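Local coordinates for protein alpha-1,2-mannosyltransferase (Ktr4), putative (PDB 7BOP) that belongs by family to the GT-A class of glycosyltransferases and holds guanosine-5'-diphosphate and a manganese ion together in one site, at residues G47-A52 / F208-D213; N95-Y100 / N202-V207; R214-G219 / K332-R337. All coordinates share one frame; numbering follows the deposited sequence.

Interaction 1: G47-A52 / F208-D213; sequences GHLWRA and FRFMED. With NA (sodium ion), chain I.
Arg209, on the helix, lies flat on the indole of Trp50, and CB, CD and the guanidinium atoms meet that ring in turn. CB begins the contact, 3.6 Å from Trp50 CD1. CD then rises over the five-membered ring as a CH-pi contact, 4.3 Å from its centroid. A turn at chi3 (69°) places NE above the indole, and CZ comes 3.6 Å from the centroid of the six-membered ring, a cation-pi stack with planes 17° apart. NH2 ends 3.1 Å from Trp50 CZ2, while NH1, over the CE3 side, hydrogen-bonds Ala65 O. The opposite face of the indole carries His48, whose NE2 is 3.5 Å above its centre, so the ring is covered on both sides. Its rotation is fixed at the edge: Trp50 NE1 donates in the ring plane to the syn lone pair of Asp213 OD2 at 2.7 Å. Tryptophan suits the place because it offers a broad pi face and an N-H. Beside Trp50 in sequence, Leu49 sets CD2 4.1 Å from Phe210 CD1. This arginine-tryptophan cation-pi stack joins an irregular surface segment to helix 207-213; the segment ends at a sodium site, where Ala52 O and Asn55 O bind the ion.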
loop_
_atom_site.group_PDB
_atom_site.type_symbol
_atom_site.label_atom_id
_atom_site.label_comp_id
_atom_site.label_asym_id
_atom_site.label_seq_id
_atom_site.Cartn_x
_atom_site.Cartn_y
_atom_site.Cartn_z
ATOM N N GLY A 47 22.700 -9.551 1.653
ATOM C CA GLY A 47 23.478 -8.346 1.385
ATOM C C GLY A 47 23.696 -7.525 2.643
ATOM O O GLY A 47 23.353 -7.944 3.758
ATOM N N HIS A 48 24.277 -6.349 2.461
ATOM C CA HIS A 48 24.602 -5.480 3.581
ATOM C C HIS A 48 23.317 -4.871 4.169
ATOM O O HIS A 48 22.434 -4.424 3.425
ATOM C CB HIS A 48 25.571 -4.378 3.138
ATOM C CG HIS A 48 25.858 -3.381 4.210
ATOM N ND1 HIS A 48 26.661 -3.668 5.292
ATOM C CD2 HIS A 48 25.409 -2.120 4.398
ATOM C CE1 HIS A 48 26.719 -2.614 6.085
ATOM N NE2 HIS A 48 25.968 -1.662 5.566
ATOM N N LEU A 49 23.215 -4.883 5.497
ATOM C CA LEU A 49 22.080 -4.290 6.198
ATOM C C LEU A 49 22.610 -3.264 7.190
ATOM O O LEU A 49 23.617 -3.497 7.851
ATOM C CB LEU A 49 21.275 -5.369 6.925
ATOM C CG LEU A 49 20.657 -6.458 6.033
ATOM C CD1 LEU A 49 20.043 -7.577 6.864
ATOM C CD2 LEU A 49 19.636 -5.860 5.076
ATOM N N TRP A 50 21.922 -2.137 7.290
ATOM C CA TRP A 50 22.285 -1.074 8.220
ATOM C C TRP A 50 21.643 -1.350 9.571
ATOM O O TRP A 50 20.412 -1.405 9.671
ATOM C CB TRP A 50 21.854 0.276 7.656
ATOM C CG TRP A 50 22.623 0.626 6.439
ATOM C CD1 TRP A 50 22.292 0.352 5.142
ATOM C CD2 TRP A 50 23.896 1.270 6.402
ATOM N NE1 TRP A 50 23.272 0.817 4.292
ATOM C CE2 TRP A 50 24.274 1.377 5.044
ATOM C CE3 TRP A 50 24.755 1.774 7.388
ATOM C CZ2 TRP A 50 25.486 1.967 4.642
ATOM C CZ3 TRP A 50 25.959 2.368 6.994
ATOM C CH2 TRP A 50 26.310 2.462 5.631
ATOM N N ARG A 51 22.487 -1.536 10.597
ATOM C CA ARG A 51 22.065 -1.873 11.963
ATOM C C ARG A 51 22.062 -0.666 12.893
ATOM O O ARG A 51 22.903 0.221 12.765
ATOM C CB ARG A 51 23.023 -2.894 12.586
ATOM C CG ARG A 51 23.322 -4.127 11.751
ATOM C CD ARG A 51 22.097 -4.989 11.653
ATOM N NE ARG A 51 22.358 -6.253 10.969
ATOM C CZ ARG A 51 21.424 -7.170 10.735
ATOM N NH1 ARG A 51 20.165 -6.953 11.123
ATOM N NH2 ARG A 51 21.743 -8.300 10.108
ATOM N N ALA A 52 21.144 -0.668 13.855
ATOM C CA ALA A 52 21.071 0.400 14.852
ATOM C C ALA A 52 22.242 0.361 15.843
ATOM O O ALA A 52 22.664 1.409 16.340
ATOM C CB ALA A 52 19.759 0.335 15.613
ATOM N N PHE A 208 14.488 1.449 4.987
ATOM C CA PHE A 208 14.605 2.497 3.981
ATOM C C PHE A 208 15.924 2.410 3.226
ATOM O O PHE A 208 15.943 2.489 1.995
ATOM C CB PHE A 208 14.440 3.888 4.600
ATOM C CG PHE A 208 13.046 4.199 5.052
ATOM C CD1 PHE A 208 11.969 4.129 4.160
ATOM C CD2 PHE A 208 12.800 4.627 6.355
ATOM C CE1 PHE A 208 10.682 4.458 4.569
ATOM C CE2 PHE A 208 11.509 4.958 6.765
ATOM C CZ PHE A 208 10.449 4.879 5.868
ATOM N N ARG A 209 17.020 2.216 3.948
ATOM C CA ARG A 209 18.324 2.069 3.305
ATOM C C ARG A 209 18.494 0.702 2.652
ATOM O O ARG A 209 19.242 0.574 1.691
ATOM C CB ARG A 209 19.446 2.375 4.286
ATOM C CG ARG A 209 19.379 3.822 4.751
ATOM C CD ARG A 209 20.619 4.232 5.520
ATOM N NE ARG A 209 21.801 4.319 4.657
ATOM C CZ ARG A 209 23.027 4.673 5.068
ATOM N NH1 ARG A 209 23.260 4.975 6.347
ATOM N NH2 ARG A 209 24.027 4.715 4.191
ATOM N N PHE A 210 17.776 -0.304 3.146
ATOM C CA PHE A 210 17.647 -1.568 2.410
ATOM C C PHE A 210 17.107 -1.289 1.004
ATOM O O PHE A 210 17.701 -1.730 0.020
ATOM C CB PHE A 210 16.770 -2.574 3.182
ATOM C CG PHE A 210 16.282 -3.717 2.341
ATOM C CD1 PHE A 210 17.112 -4.793 2.069
ATOM C CD2 PHE A 210 15.004 -3.699 1.797
ATOM C CE1 PHE A 210 16.668 -5.852 1.275
ATOM C CE2 PHE A 210 14.550 -4.755 1.013
ATOM C CZ PHE A 210 15.385 -5.831 0.749
ATOM N N MET A 211 16.026 -0.510 0.920
ATOM C CA MET A 211 15.419 -0.117 -0.364
ATOM C C MET A 211 16.406 0.689 -1.213
ATOM O O MET A 211 16.611 0.401 -2.394
ATOM C CB MET A 211 14.167 0.743 -0.176
ATOM C CG MET A 211 13.023 0.109 0.606
ATOM S SD MET A 211 12.061 -1.050 -0.352
ATOM C CE MET A 211 11.236 0.016 -1.526
ATOM N N GLU A 212 17.001 1.706 -0.597
ATOM C CA GLU A 212 17.890 2.614 -1.313
ATOM C C GLU A 212 19.132 1.936 -1.878
ATOM O O GLU A 212 19.469 2.160 -3.040
ATOM C CB GLU A 212 18.287 3.790 -0.424
ATOM C CG GLU A 212 19.096 4.837 -1.164
ATOM C CD GLU A 212 19.186 6.146 -0.421
ATOM O OE1 GLU A 212 19.119 7.193 -1.091
ATOM O OE2 GLU A 212 19.328 6.132 0.811
ATOM N N ASP A 213 19.785 1.101 -1.081
ATOM C CA ASP A 213 21.013 0.424 -1.510
ATOM C C ASP A 213 20.770 -0.547 -2.644
ATOM O O ASP A 213 21.692 -0.823 -3.404
ATOM C CB ASP A 213 21.664 -0.351 -0.360
ATOM C CG ASP A 213 22.208 0.557 0.729
ATOM O OD1 ASP A 213 22.287 1.774 0.493
ATOM O OD2 ASP A 213 22.522 0.040 1.820
HETATM NA NA NA I . 23.378 3.216 17.462
HETATM O O HOH W 1 20.948 -2.056 3.050
HETATM O O HOH W 2 21.728 4.914 17.627
HETATM O O HOH W 3 22.977 2.153 19.464
#

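Interaction 2: N95-Y100 / N202-V207; sequences NSKFNY and NVDYDV
Lys97 reaches Val203 O and the carboxylate of Asp204 because its chain bends twice, at chi3 (-71°), which turns CE, and at chi4 (-148°), which places NZ. Asp206 in turn sets CG anti to its backbone N (chi1 -177°), carrying the carboxylate to the hydroxyl of Tyr100. The ammonium of Lys97 donates to Val203 O at 2.9 Å, approaching from above the carbonyl plane, and forms a salt bridge with Asp204 OD1 at 3.0 Å, met on the anti side. Thr93 O also accepts from NZ, and Asp204 OD2 has a second cation in Lys354; a long, flexible amine suits these acceptors. Deeper in, Tyr100 OH gives a short bond of 2.6 Å to the syn lone pair of Asp206 OD2, with ring and carboxylate planes steeply inclined. Tyr57 OH also binds OD2, while OD1 caps Arg209 N, making Asp206 the N-cap of helix 207-213, so this buried carboxylate is used at both oxygens and would probably be stabilised by the helix. Between these polar ends the ring of Phe98 lies against the backbone: CZ is 3.3 Å from Tyr205 C, and Asp206 CA sits over one face toward the rim. Asn95 braces the turn, its OD1 taking Tyr100 N at 2.7 Å and its ND2 giving to Tyr100 O at 2.9 Å. The contact joins the C-terminal end of helix 80-98, where Asn99 leaves it with positive phi, to the loop that leads into helix 207-213; Tyr100 also packs on Ala69 of strand 69-74, and Trp94 of the helix binds Tyr205 O.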
loop_
_atom_site.group_PDB
_atom_site.type_symbol
_atom_site.label_atom_id
_atom_site.label_comp_id
_atom_site.label_asym_id
_atom_site.label_seq_id
_atom_site.Cartn_x
_atom_site.Cartn_y
_atom_site.Cartn_z
ATOM N N ASN A 95 10.920 1.424 14.868
ATOM C CA ASN A 95 11.350 2.824 14.852
ATOM C C ASN A 95 11.994 3.345 16.157
ATOM O O ASN A 95 12.655 4.394 16.124
ATOM C CB ASN A 95 10.232 3.760 14.415
ATOM C CG ASN A 95 10.764 5.062 13.828
ATOM O OD1 ASN A 95 11.671 5.052 12.998
ATOM N ND2 ASN A 95 10.196 6.178 14.236
ATOM N N SER A 96 11.835 2.644 17.282
ATOM C CA SER A 96 12.538 3.062 18.506
ATOM C C SER A 96 14.050 2.955 18.336
ATOM O O SER A 96 14.786 3.645 19.022
ATOM C CB SER A 96 12.088 2.269 19.723
ATOM O OG SER A 96 12.414 0.917 19.573
ATOM N N LYS A 97 14.501 2.105 17.408
ATOM C CA LYS A 97 15.923 1.940 17.122
ATOM C C LYS A 97 16.431 2.880 16.026
ATOM O O LYS A 97 17.581 3.314 16.059
ATOM C CB LYS A 97 16.209 0.490 16.720
ATOM C CG LYS A 97 15.793 -0.537 17.763
ATOM C CD LYS A 97 15.783 -1.948 17.195
ATOM C CE LYS A 97 14.630 -2.170 16.210
ATOM N NZ LYS A 97 14.150 -3.573 16.242
ATOM N N PHE A 98 15.594 3.170 15.035
ATOM C CA PHE A 98 16.029 3.938 13.869
ATOM C C PHE A 98 15.586 5.399 13.891
ATOM O O PHE A 98 16.260 6.251 13.313
ATOM C CB PHE A 98 15.595 3.199 12.593
ATOM C CG PHE A 98 16.261 1.867 12.445
ATOM C CD1 PHE A 98 17.596 1.793 12.078
ATOM C CD2 PHE A 98 15.579 0.687 12.725
ATOM C CE1 PHE A 98 18.237 0.578 11.958
ATOM C CE2 PHE A 98 16.216 -0.534 12.611
ATOM C CZ PHE A 98 17.545 -0.591 12.225
ATOM N N ASN A 99 14.461 5.680 14.553
ATOM C CA ASN A 99 13.997 7.042 14.813
ATOM C C ASN A 99 13.793 7.902 13.569
ATOM O O ASN A 99 14.207 9.067 13.522
ATOM C CB ASN A 99 14.931 7.732 15.815
ATOM C CG ASN A 99 14.972 7.008 17.132
ATOM O OD1 ASN A 99 13.980 6.973 17.850
ATOM N ND2 ASN A 99 16.099 6.404 17.446
ATOM N N TYR A 100 13.159 7.314 12.552
ATOM C CA TYR A 100 12.717 8.080 11.400
ATOM C C TYR A 100 11.509 8.948 11.798
ATOM O O TYR A 100 10.731 8.572 12.685
ATOM C CB TYR A 100 12.394 7.147 10.217
ATOM C CG TYR A 100 13.601 6.752 9.421
ATOM C CD1 TYR A 100 14.037 7.545 8.362
ATOM C CD2 TYR A 100 14.330 5.600 9.725
ATOM C CE1 TYR A 100 15.149 7.199 7.621
ATOM C CE2 TYR A 100 15.452 5.250 8.991
ATOM C CZ TYR A 100 15.851 6.051 7.935
ATOM O OH TYR A 100 16.943 5.715 7.193
ATOM N N ASN A 202 10.023 -7.972 15.392
ATOM C CA ASN A 202 11.170 -7.070 15.456
ATOM C C ASN A 202 11.884 -7.095 14.121
ATOM O O ASN A 202 12.101 -8.158 13.548
ATOM C CB ASN A 202 12.129 -7.463 16.578
ATOM C CG ASN A 202 11.543 -7.199 17.952
ATOM O OD1 ASN A 202 10.742 -6.294 18.125
ATOM N ND2 ASN A 202 11.926 -7.996 18.923
ATOM N N VAL A 203 12.206 -5.915 13.621
ATOM C CA VAL A 203 12.968 -5.757 12.394
ATOM C C VAL A 203 14.239 -4.998 12.782
ATOM O O VAL A 203 14.156 -3.894 13.332
ATOM C CB VAL A 203 12.132 -5.021 11.341
ATOM C CG1 VAL A 203 12.951 -4.730 10.082
ATOM C CG2 VAL A 203 10.910 -5.856 10.987
ATOM N N ASP A 204 15.393 -5.598 12.503
ATOM C CA ASP A 204 16.675 -5.122 13.024
ATOM C C ASP A 204 17.598 -4.524 11.968
ATOM O O ASP A 204 18.806 -4.474 12.167
ATOM C CB ASP A 204 17.358 -6.276 13.772
ATOM C CG ASP A 204 16.622 -6.651 15.038
ATOM O OD1 ASP A 204 16.197 -5.735 15.758
ATOM O OD2 ASP A 204 16.455 -7.850 15.305
ATOM N N TYR A 205 17.026 -4.076 10.853
ATOM C CA TYR A 205 17.763 -3.335 9.838
ATOM C C TYR A 205 16.934 -2.151 9.361
ATOM O O TYR A 205 15.698 -2.134 9.497
ATOM C CB TYR A 205 18.174 -4.246 8.672
ATOM C CG TYR A 205 17.005 -4.856 7.915
ATOM C CD1 TYR A 205 16.380 -6.025 8.373
ATOM C CD2 TYR A 205 16.510 -4.255 6.758
ATOM C CE1 TYR A 205 15.291 -6.583 7.685
ATOM C CE2 TYR A 205 15.424 -4.801 6.067
ATOM C CZ TYR A 205 14.814 -5.969 6.540
ATOM O OH TYR A 205 13.737 -6.502 5.847
ATOM N N ASP A 206 17.622 -1.164 8.801
ATOM C CA ASP A 206 16.993 0.034 8.288
ATOM C C ASP A 206 16.322 -0.296 6.938
ATOM O O ASP A 206 17.000 -0.426 5.917
ATOM C CB ASP A 206 18.045 1.137 8.139
ATOM C CG ASP A 206 17.467 2.456 7.683
ATOM O OD1 ASP A 206 16.363 2.465 7.085
ATOM O OD2 ASP A 206 18.139 3.504 7.903
ATOM N N VAL A 207 14.997 -0.417 6.947
ATOM C CA VAL A 207 14.263 -0.850 5.746
ATOM C C VAL A 207 14.370 0.173 4.630
ATOM O O VAL A 207 14.361 -0.190 3.459
ATOM C CB VAL A 207 12.772 -1.174 6.017
ATOM C CG1 VAL A 207 12.640 -2.260 7.081
ATOM C CG2 VAL A 207 11.977 0.065 6.395
#

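Interaction 3: R214-G219 / K332-R337; sequences RNLTYG and KVHWFR
Phe336 turns the edge of its ring to Gly219, with CD2 3.7 Å from Gly219 CA, an approach made possible by a residue that has no side chain. One face of the same ring is covered by His334, whose CD2 lies 3.5 Å above its centre. The imidazole carries Phe336 CD1 at its own edge, and Leu216 CD1 touches His334 CB at 4.0 Å. On the sheet face bearing Tyr218 and Val333, Val333 CG1 meets the edge of the tyrosine ring, 4.2 Å from CD2. A parallel strand pairing underlies these contacts, with Tyr218 opposite Val333 and Gly219 opposite His334. His334 N donates to Tyr218 O at 2.8 Å. At the beginning of the pairing Lys332 O accepts from Thr217 N at 2.7 Å, a nearly straight bond, 165° at the hydrogen, and weakly from Tyr218 N as well. The Lys332 side chain then runs along the turn at 214-215. Its bend at chi2 (-53°) brings CD 3.3 Å from Asn215 O, and NZ donates to Arg214 O at 3.1 Å. Arg214 follows the last turn of helix 207-213, so the positive charge is probably favoured near this helix end. Asn215, with positive phi, is the C-prime residue of the Schellman motif that closes the helix, a conformation asparagine tolerates well. Leu216 packs on Phe210 and Met211 of that helix, with CD1 toward Phe210. Strand 333-335 thus pairs with strand 218-224, which also pairs antiparallel with strands 284-287 and 278-279 in the mixed sheet; Tyr218 OH binds Glu284, helix 316-327 sets Leu324 against Thr217 and Tyr218, and helix 376-382 packs on Val333 through Tyr379.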
loop_
_atom_site.group_PDB
_atom_site.type_symbol
_atom_site.label_atom_id
_atom_site.label_comp_id
_atom_site.label_asym_id
_atom_site.label_seq_id
_atom_site.Cartn_x
_atom_site.Cartn_y
_atom_site.Cartn_z
ATOM N N ARG A 214 19.542 -1.066 -2.756
ATOM C CA ARG A 214 19.185 -1.986 -3.849
ATOM C C ARG A 214 18.358 -1.337 -4.972
ATOM O O ARG A 214 17.868 -2.036 -5.865
ATOM C CB ARG A 214 18.451 -3.186 -3.248
ATOM C CG ARG A 214 19.353 -4.065 -2.416
ATOM C CD ARG A 214 18.578 -4.890 -1.403
ATOM N NE ARG A 214 19.488 -5.564 -0.486
ATOM C CZ ARG A 214 20.139 -4.971 0.519
ATOM N NH1 ARG A 214 19.977 -3.672 0.775
ATOM N NH2 ARG A 214 20.945 -5.696 1.292
ATOM N N ASN A 215 18.218 -0.014 -4.933
ATOM C CA ASN A 215 17.401 0.758 -5.876
ATOM C C ASN A 215 15.972 0.213 -6.018
ATOM O O ASN A 215 15.414 0.156 -7.123
ATOM C CB ASN A 215 18.113 0.851 -7.229
ATOM C CG ASN A 215 19.440 1.578 -7.120
ATOM O OD1 ASN A 215 19.480 2.731 -6.705
ATOM N ND2 ASN A 215 20.515 0.916 -7.473
ATOM N N LEU A 216 15.386 -0.179 -4.890
ATOM C CA LEU A 216 14.044 -0.734 -4.903
ATOM C C LEU A 216 13.001 0.364 -5.008
ATOM O O LEU A 216 13.182 1.490 -4.523
ATOM C CB LEU A 216 13.797 -1.622 -3.682
ATOM C CG LEU A 216 14.764 -2.799 -3.525
ATOM C CD1 LEU A 216 14.367 -3.650 -2.330
ATOM C CD2 LEU A 216 14.883 -3.670 -4.770
ATOM N N THR A 217 11.898 0.013 -5.666
ATOM C CA THR A 217 10.826 0.927 -5.967
ATOM C C THR A 217 9.697 0.814 -4.951
ATOM O O THR A 217 9.092 1.815 -4.599
ATOM C CB THR A 217 10.298 0.652 -7.392
ATOM O OG1 THR A 217 11.371 0.829 -8.315
ATOM C CG2 THR A 217 9.150 1.555 -7.764
ATOM N N TYR A 218 9.401 -0.397 -4.490
ATOM C CA TYR A 218 8.183 -0.620 -3.716
ATOM C C TYR A 218 8.261 -1.894 -2.929
ATOM O O TYR A 218 8.835 -2.880 -3.391
ATOM C CB TYR A 218 7.008 -0.696 -4.683
ATOM C CG TYR A 218 5.624 -0.719 -4.100
ATOM C CD1 TYR A 218 4.943 0.461 -3.824
ATOM C CD2 TYR A 218 4.952 -1.929 -3.906
ATOM C CE1 TYR A 218 3.642 0.442 -3.356
ATOM C CE2 TYR A 218 3.648 -1.963 -3.438
ATOM C CZ TYR A 218 2.994 -0.783 -3.160
ATOM O OH TYR A 218 1.693 -0.834 -2.701
ATOM N N GLY A 219 7.681 -1.863 -1.737
ATOM C CA GLY A 219 7.592 -3.018 -0.878
ATOM C C GLY A 219 6.182 -3.218 -0.359
ATOM O O GLY A 219 5.502 -2.248 -0.006
ATOM N N LYS A 332 12.568 -4.700 -8.911
ATOM C CA LYS A 332 12.673 -3.667 -7.870
ATOM C C LYS A 332 11.442 -3.567 -6.968
ATOM O O LYS A 332 11.321 -2.610 -6.197
ATOM C CB LYS A 332 12.950 -2.304 -8.510
ATOM C CG LYS A 332 14.177 -2.248 -9.406
ATOM C CD LYS A 332 15.410 -2.752 -8.690
ATOM C CE LYS A 332 16.697 -2.261 -9.345
ATOM N NZ LYS A 332 17.851 -3.015 -8.777
ATOM N N VAL A 333 10.535 -4.543 -7.064
ATOM C CA VAL A 333 9.386 -4.652 -6.163
ATOM C C VAL A 333 9.678 -5.813 -5.226
ATOM O O VAL A 333 10.108 -6.881 -5.676
ATOM C CB VAL A 333 8.069 -4.868 -6.943
ATOM C CG1 VAL A 333 6.890 -5.079 -5.985
ATOM C CG2 VAL A 333 7.807 -3.681 -7.856
ATOM N N HIS A 334 9.462 -5.606 -3.930
ATOM C CA HIS A 334 9.918 -6.547 -2.911
ATOM C C HIS A 334 8.789 -6.951 -1.965
ATOM O O HIS A 334 8.025 -6.107 -1.497
ATOM C CB HIS A 334 11.079 -5.920 -2.118
ATOM C CG HIS A 334 11.527 -6.731 -0.939
ATOM N ND1 HIS A 334 12.120 -7.966 -1.062
ATOM C CD2 HIS A 334 11.496 -6.462 0.389
ATOM C CE1 HIS A 334 12.425 -8.432 0.136
ATOM N NE2 HIS A 334 12.052 -7.536 1.032
ATOM N N TRP A 335 8.674 -8.249 -1.718
ATOM C CA TRP A 335 7.775 -8.757 -0.669
ATOM C C TRP A 335 8.505 -8.716 0.671
ATOM O O TRP A 335 9.448 -9.477 0.893
ATOM C CB TRP A 335 7.355 -10.188 -0.979
ATOM C CG TRP A 335 6.447 -10.808 0.038
ATOM C CD1 TRP A 335 5.471 -10.191 0.750
ATOM C CD2 TRP A 335 6.409 -12.183 0.416
ATOM N NE1 TRP A 335 4.838 -11.089 1.571
ATOM C CE2 TRP A 335 5.387 -12.324 1.380
ATOM C CE3 TRP A 335 7.140 -13.317 0.034
ATOM C CZ2 TRP A 335 5.088 -13.544 1.979
ATOM C CZ3 TRP A 335 6.844 -14.531 0.633
ATOM C CH2 TRP A 335 5.828 -14.635 1.595
ATOM N N PHE A 336 8.053 -7.842 1.564
ATOM C CA PHE A 336 8.602 -7.744 2.920
ATOM C C PHE A 336 7.997 -8.849 3.775
ATOM O O PHE A 336 7.243 -8.593 4.706
ATOM C CB PHE A 336 8.324 -6.359 3.538
ATOM C CG PHE A 336 9.353 -5.332 3.201
ATOM C CD1 PHE A 336 10.605 -5.371 3.803
ATOM C CD2 PHE A 336 9.087 -4.339 2.279
ATOM C CE1 PHE A 336 11.568 -4.409 3.500
ATOM C CE2 PHE A 336 10.051 -3.386 1.967
ATOM C CZ PHE A 336 11.284 -3.426 2.576
ATOM N N ARG A 337 8.372 -10.084 3.469
ATOM C CA ARG A 337 7.851 -11.254 4.163
ATOM C C ARG A 337 8.181 -11.244 5.652
ATOM O O ARG A 337 7.411 -11.768 6.448
ATOM C CB ARG A 337 8.368 -12.546 3.528
ATOM C CG ARG A 337 9.872 -12.788 3.634
ATOM C CD ARG A 337 10.403 -13.441 2.367
ATOM N NE ARG A 337 10.200 -14.859 2.369
ATOM C CZ ARG A 337 10.200 -15.664 1.303
ATOM N NH1 ARG A 337 10.361 -15.242 0.042
ATOM N NH2 ARG A 337 10.009 -16.945 1.529
#

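In the fold
Helix 207-213 runs through the whole set: interaction 2 lies at its start, interaction 1 uses its Arg209, Phe210 and Asp213, and interaction 3 follows its end. Interaction 1 is a surface contact built on pi stacking and charge, interaction 2 is buried and bonds side chains to backbone and to each other, and interaction 3, partly buried and nearest the centre of the chain, relies on strand pairing. Interactions 1 and 2 have centres about 10 Å apart and join through Trp50 O to Asp206 N, while Arg214 NH2 binds His48 O as well as Glu46 O to tie interactions 1 and 3. Interactions 2 and 3 meet more lightly, where Tyr205 and Val207 pack on Phe336.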